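Local structure of cytochrome c (Chlorobaculum tepidum, 3A9F) at residues A48-R52 with T53-K57; K82-G85 with I86-E90. The protein probably carries electrons to the photosynthetic reaction centre of a green sulfur bacterium, through the single heme c of its C-terminal domain. One frame throughout, in Å; residues are numbered along the deposited sequence.

Interaction 1 of 2, residues A48-R52 with T53-K57. With HEC (heme c), chain C.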
# COMPACT_ATOMS: atom_id res chain seq x y z
N ALA A 48 2.18 -10.86 -3.38
CA ALA A 48 3.20 -10.35 -2.45
C ALA A 48 4.60 -10.35 -3.03
O ALA A 48 5.31 -9.35 -2.93
CB ALA A 48 3.15 -11.12 -1.13
N ASP A 49 4.99 -11.48 -3.63
CA ASP A 49 6.33 -11.59 -4.19
C ASP A 49 6.53 -10.60 -5.31
O ASP A 49 7.57 -9.92 -5.38
CB ASP A 49 6.57 -13.00 -4.73
CG ASP A 49 6.64 -14.05 -3.64
OD1 ASP A 49 6.82 -13.69 -2.45
OD2 ASP A 49 6.54 -15.26 -3.98
N LEU A 50 5.55 -10.52 -6.20
CA LEU A 50 5.54 -9.57 -7.29
C LEU A 50 5.57 -8.15 -6.75
O LEU A 50 6.31 -7.30 -7.25
CB LEU A 50 4.29 -9.79 -8.14
CG LEU A 50 4.10 -9.00 -9.44
CD1 LEU A 50 3.07 -9.72 -10.27
CD2 LEU A 50 3.64 -7.59 -9.18
N PHE A 51 4.75 -7.88 -5.73
CA PHE A 51 4.76 -6.55 -5.14
C PHE A 51 6.16 -6.14 -4.70
O PHE A 51 6.61 -5.03 -4.99
CB PHE A 51 3.79 -6.45 -3.96
CG PHE A 51 3.88 -5.14 -3.26
CD1 PHE A 51 3.27 -4.01 -3.80
CD2 PHE A 51 4.68 -4.99 -2.13
CE1 PHE A 51 3.38 -2.77 -3.17
CE2 PHE A 51 4.79 -3.76 -1.49
CZ PHE A 51 4.15 -2.65 -2.02
N ARG A 52 6.83 -7.04 -3.98
CA ARG A 52 8.15 -6.72 -3.43
C ARG A 52 9.17 -6.47 -4.53
O ARG A 52 9.93 -5.50 -4.47
CB ARG A 52 8.62 -7.82 -2.48
CG ARG A 52 7.87 -7.84 -1.16
CD ARG A 52 8.43 -8.87 -0.20
NE ARG A 52 7.67 -8.89 1.05
CZ ARG A 52 6.77 -9.81 1.37
NH1 ARG A 52 6.52 -10.83 0.55
NH2 ARG A 52 6.12 -9.72 2.52
N THR A 53 9.20 -7.33 -5.54
CA THR A 53 10.23 -7.24 -6.59
C THR A 53 9.94 -6.14 -7.60
O THR A 53 10.85 -5.40 -8.00
CB THR A 53 10.44 -8.59 -7.32
OG1 THR A 53 9.25 -8.94 -8.02
CG2 THR A 53 10.78 -9.69 -6.33
N LYS A 54 8.69 -5.99 -8.00
CA LYS A 54 8.33 -5.07 -9.08
C LYS A 54 8.07 -3.65 -8.60
O LYS A 54 8.31 -2.70 -9.35
CB LYS A 54 7.13 -5.62 -9.85
CG LYS A 54 6.68 -4.81 -11.05
CD LYS A 54 5.68 -5.61 -11.89
CE LYS A 54 5.15 -4.79 -13.06
NZ LYS A 54 4.15 -5.59 -13.83
N TYR A 55 7.55 -3.50 -7.39
CA TYR A 55 7.12 -2.18 -6.91
C TYR A 55 7.90 -1.68 -5.72
O TYR A 55 8.41 -0.57 -5.75
CB TYR A 55 5.61 -2.17 -6.65
CG TYR A 55 4.81 -2.48 -7.90
CD1 TYR A 55 4.69 -1.54 -8.92
CD2 TYR A 55 4.20 -3.72 -8.06
CE1 TYR A 55 3.98 -1.83 -10.09
CE2 TYR A 55 3.48 -4.01 -9.22
CZ TYR A 55 3.36 -3.07 -10.22
OH TYR A 55 2.67 -3.38 -11.37
N LYS A 56 8.01 -2.48 -4.66
CA LYS A 56 8.75 -2.03 -3.48
C LYS A 56 10.23 -1.82 -3.76
O LYS A 56 10.78 -0.77 -3.41
CB LYS A 56 8.53 -2.96 -2.29
CG LYS A 56 9.17 -2.43 -1.02
CD LYS A 56 8.70 -3.17 0.20
CE LYS A 56 9.46 -2.68 1.40
NZ LYS A 56 8.78 -2.98 2.68
N LYS A 57 10.87 -2.79 -4.40
CA LYS A 57 12.32 -2.69 -4.68
C LYS A 57 12.66 -1.54 -5.62
O LYS A 57 13.77 -1.01 -5.58
CB LYS A 57 12.87 -4.00 -5.24
CG LYS A 57 13.05 -5.08 -4.19
CD LYS A 57 14.02 -6.14 -4.69
CE LYS A 57 13.87 -7.44 -3.93
NZ LYS A 57 14.73 -8.50 -4.53
FE HEC C . -4.72 -5.36 -6.63
CHA HEC C . -3.21 -6.92 -9.26
CHB HEC C . -1.66 -5.02 -5.10
CHC HEC C . -6.22 -3.84 -3.97
CHD HEC C . -7.73 -5.55 -8.21
NA HEC C . -2.82 -5.87 -7.09
C1A HEC C . -2.40 -6.50 -8.24
C2A HEC C . -0.96 -6.63 -8.22
C3A HEC C . -0.53 -6.08 -7.06
C4A HEC C . -1.69 -5.62 -6.34
CMA HEC C . 0.90 -5.96 -6.52
CAA HEC C . -0.12 -7.26 -9.34
CBA HEC C . 0.23 -6.18 -10.36
CGA HEC C . 1.19 -6.69 -11.40
O1A HEC C . 1.09 -7.87 -11.81
O2A HEC C . 2.06 -5.91 -11.82
NB HEC C . -4.08 -4.63 -4.83
C1B HEC C . -2.75 -4.52 -4.44
C2B HEC C . -2.70 -3.75 -3.22
C3B HEC C . -3.97 -3.41 -2.92
C4B HEC C . -4.85 -3.96 -3.92
CMB HEC C . -1.38 -3.39 -2.52
CAB HEC C . -4.54 -2.53 -1.81
CBB HEC C . -4.10 -1.07 -2.07
NC HEC C . -6.62 -4.82 -6.18
C1C HEC C . -7.04 -4.23 -5.00
C2C HEC C . -8.47 -4.08 -5.04
C3C HEC C . -8.90 -4.59 -6.22
C4C HEC C . -7.74 -5.02 -6.95
CMC HEC C . -9.30 -3.55 -3.87
CAC HEC C . -10.34 -4.72 -6.78
CBC HEC C . -11.11 -3.38 -6.81
ND HEC C . -5.35 -6.11 -8.43
C1D HEC C . -6.66 -6.05 -8.90
C2D HEC C . -6.73 -6.61 -10.23
C3D HEC C . -5.34 -7.03 -10.55
C4D HEC C . -4.55 -6.69 -9.40
CMD HEC C . -7.99 -6.69 -11.06
CAD HEC C . -4.89 -7.69 -11.85
CBD HEC C . -4.68 -6.64 -12.94
CGD HEC C . -3.45 -5.84 -12.62
O1D HEC C . -2.34 -6.42 -12.59
O2D HEC C . -3.61 -4.63 -12.36
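L50 sets CG anti to its backbone N (chi1 -174°), while Y55 turns CG the other way, beside its own backbone N (chi1 -60°). These rotations let the two side chains meet, five residues apart, with L50 CD2 3.6 Å from Y55 CE2, oblique to the ring. Both reach the same heme propionate. Y55 OH donates to HEC O2A at 2.6 Å, and that oxygen lies in the plane of the phenol ring, at its edge. K54 runs out fully extended and brings NZ to 2.9 Å from HEC O2A. One carboxylate oxygen is thus gripped by a phenol and an ammonium group. The lysine would probably stabilise the negative charge of the propionate. On the way K54 CG passes over one face of the Y55 ring, toward its rim. The methyls of L50 pack against the same carboxylate, with CD2 3.4 Å from HEC CGA.

The F51 ring is buried. Its CB lies near the heme methyl CMA, and CE2 touches K56 CB at 3.9 Å. Helix 61-70 meets this side chain through V61 and I64, and F92 meets the F51 ring. R52 and K56 turn their charged ends to the C-terminal carboxylate of F92.

The backbone widens here. F51 O accepts from two amides: Y55 N comes from above the carbonyl plane, while K56 N, at 2.9 Å, lies in that plane with a straighter bond (169°). K57 N then bonds to R52 O, again five residues back. This is a pi-type turn near the C-terminal end of helix 48-56, beside the propionate edge of the heme pocket in a mono-heme c-type cytochrome.

Interaction 2 of 2, residues K82-G85 with I86-E90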
# COMPACT_ATOMS: atom_id res chain seq x y z
N LYS A 82 -2.59 6.96 1.06
CA LYS A 82 -1.40 7.47 1.74
C LYS A 82 -0.95 6.52 2.85
O LYS A 82 0.23 6.15 2.95
CB LYS A 82 -1.67 8.86 2.33
CG LYS A 82 -1.83 9.96 1.29
CD LYS A 82 -2.31 11.22 2.00
CE LYS A 82 -2.38 12.45 1.15
NZ LYS A 82 -2.87 13.59 1.98
N THR A 83 -1.90 6.11 3.69
CA THR A 83 -1.60 5.21 4.82
C THR A 83 -1.06 3.87 4.34
O THR A 83 -0.08 3.36 4.88
CB THR A 83 -2.87 5.04 5.65
OG1 THR A 83 -3.23 6.31 6.20
CG2 THR A 83 -2.69 4.01 6.77
N ILE A 84 -1.72 3.31 3.34
CA ILE A 84 -1.36 2.01 2.82
C ILE A 84 0.03 2.06 2.19
O ILE A 84 0.84 1.16 2.42
CB ILE A 84 -2.43 1.53 1.80
CG1 ILE A 84 -3.71 1.18 2.55
CG2 ILE A 84 -1.90 0.34 0.96
CD1 ILE A 84 -4.94 1.03 1.64
N GLY A 85 0.31 3.10 1.42
CA GLY A 85 1.63 3.23 0.81
C GLY A 85 2.75 3.31 1.84
O GLY A 85 3.80 2.69 1.68
N ILE A 86 2.52 4.08 2.90
CA ILE A 86 3.53 4.19 3.95
C ILE A 86 3.79 2.82 4.58
O ILE A 86 4.94 2.42 4.73
CB ILE A 86 3.09 5.20 5.02
CG1 ILE A 86 3.17 6.63 4.45
CG2 ILE A 86 3.98 5.06 6.28
CD1 ILE A 86 2.37 7.66 5.28
N TRP A 87 2.73 2.10 4.93
CA TRP A 87 2.93 0.81 5.59
C TRP A 87 3.61 -0.18 4.65
O TRP A 87 4.56 -0.87 5.04
CB TRP A 87 1.61 0.22 6.13
CG TRP A 87 1.88 -0.97 7.00
CD1 TRP A 87 2.11 -0.95 8.35
CD2 TRP A 87 2.02 -2.32 6.58
NE1 TRP A 87 2.37 -2.22 8.80
CE2 TRP A 87 2.32 -3.08 7.74
CE3 TRP A 87 1.90 -2.98 5.35
CZ2 TRP A 87 2.51 -4.47 7.69
CZ3 TRP A 87 2.09 -4.36 5.30
CH2 TRP A 87 2.40 -5.09 6.47
N LEU A 88 3.14 -0.27 3.40
CA LEU A 88 3.77 -1.21 2.47
C LEU A 88 5.24 -0.85 2.24
O LEU A 88 6.10 -1.74 2.20
CB LEU A 88 3.03 -1.24 1.15
CG LEU A 88 1.65 -1.88 1.18
CD1 LEU A 88 0.92 -1.55 -0.13
CD2 LEU A 88 1.74 -3.40 1.43
N HIS A 89 5.52 0.45 2.10
CA HIS A 89 6.89 0.88 1.85
C HIS A 89 7.81 0.54 3.03
O HIS A 89 8.93 0.05 2.83
CB HIS A 89 6.92 2.38 1.53
CG HIS A 89 8.29 2.91 1.31
ND1 HIS A 89 8.81 3.96 2.04
CD2 HIS A 89 9.28 2.51 0.47
CE1 HIS A 89 10.05 4.20 1.65
NE2 HIS A 89 10.36 3.33 0.70
N GLU A 90 7.35 0.79 4.25
CA GLU A 90 8.23 0.69 5.43
C GLU A 90 8.24 -0.66 6.13
O GLU A 90 9.22 -0.99 6.81
CB GLU A 90 7.92 1.80 6.43
CG GLU A 90 8.11 3.18 5.80
CD GLU A 90 8.27 4.34 6.78
OE1 GLU A 90 8.40 4.11 8.01
OE2 GLU A 90 8.26 5.49 6.31
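I84 O receives L88 N at 2.9 Å, in a nearly straight bond of 173°. The same turn brings the two side chains together. They run alongside each other in one direction, with I84 CG2 3.6 Å from L88 CD1. I84 CG2 stands anti to its backbone N, which places this methyl beside L88 CD1. Both side chains also touch the heme, and V65 of helix 61-70 meets both of them. An alanine in place of L88 would probably leave I84 CG2 without its methyl neighbour and open a gap beside the heme and V65.

The neighbouring bonds are of the ordinary helical kind. H89 N reaches G85 O at 2.9 Å, and H89 CB lies 3.1 Å from that oxygen. I86 lays CG1 3.3 Å from K82 O on another side of the helix, while its side chain also touches A21 and F25. The W87 side chain touches K31 and F92, and L88 CD2 lies in plane at the edge of its indole. The carbonyls of K82, T83, I84 and G85 each take the amide four residues on, and the buried I84 and L88 offer hydrocarbon alone to the heme.

Both interactions lie within one helix each, and both helices border the heme. Their centres are about 13 Å apart. Interaction 2 sits nearer the middle of the chain and meets the heme with aliphatic groups. Interaction 1 lies further out, has more exposed residues, and adds polar groups for a propionate. Its helix widens into a pi-type turn, whereas residues 82-90 keep regular i to i+4 bonding. The two helices touch directly. F51 CZ packs 3.6 Å from L88 CB, and K56 NZ probably hydrogen-bonds to L88 O at 3.0 Å. Helix 61-70 is shared as well: V61 meets both F51 and L88.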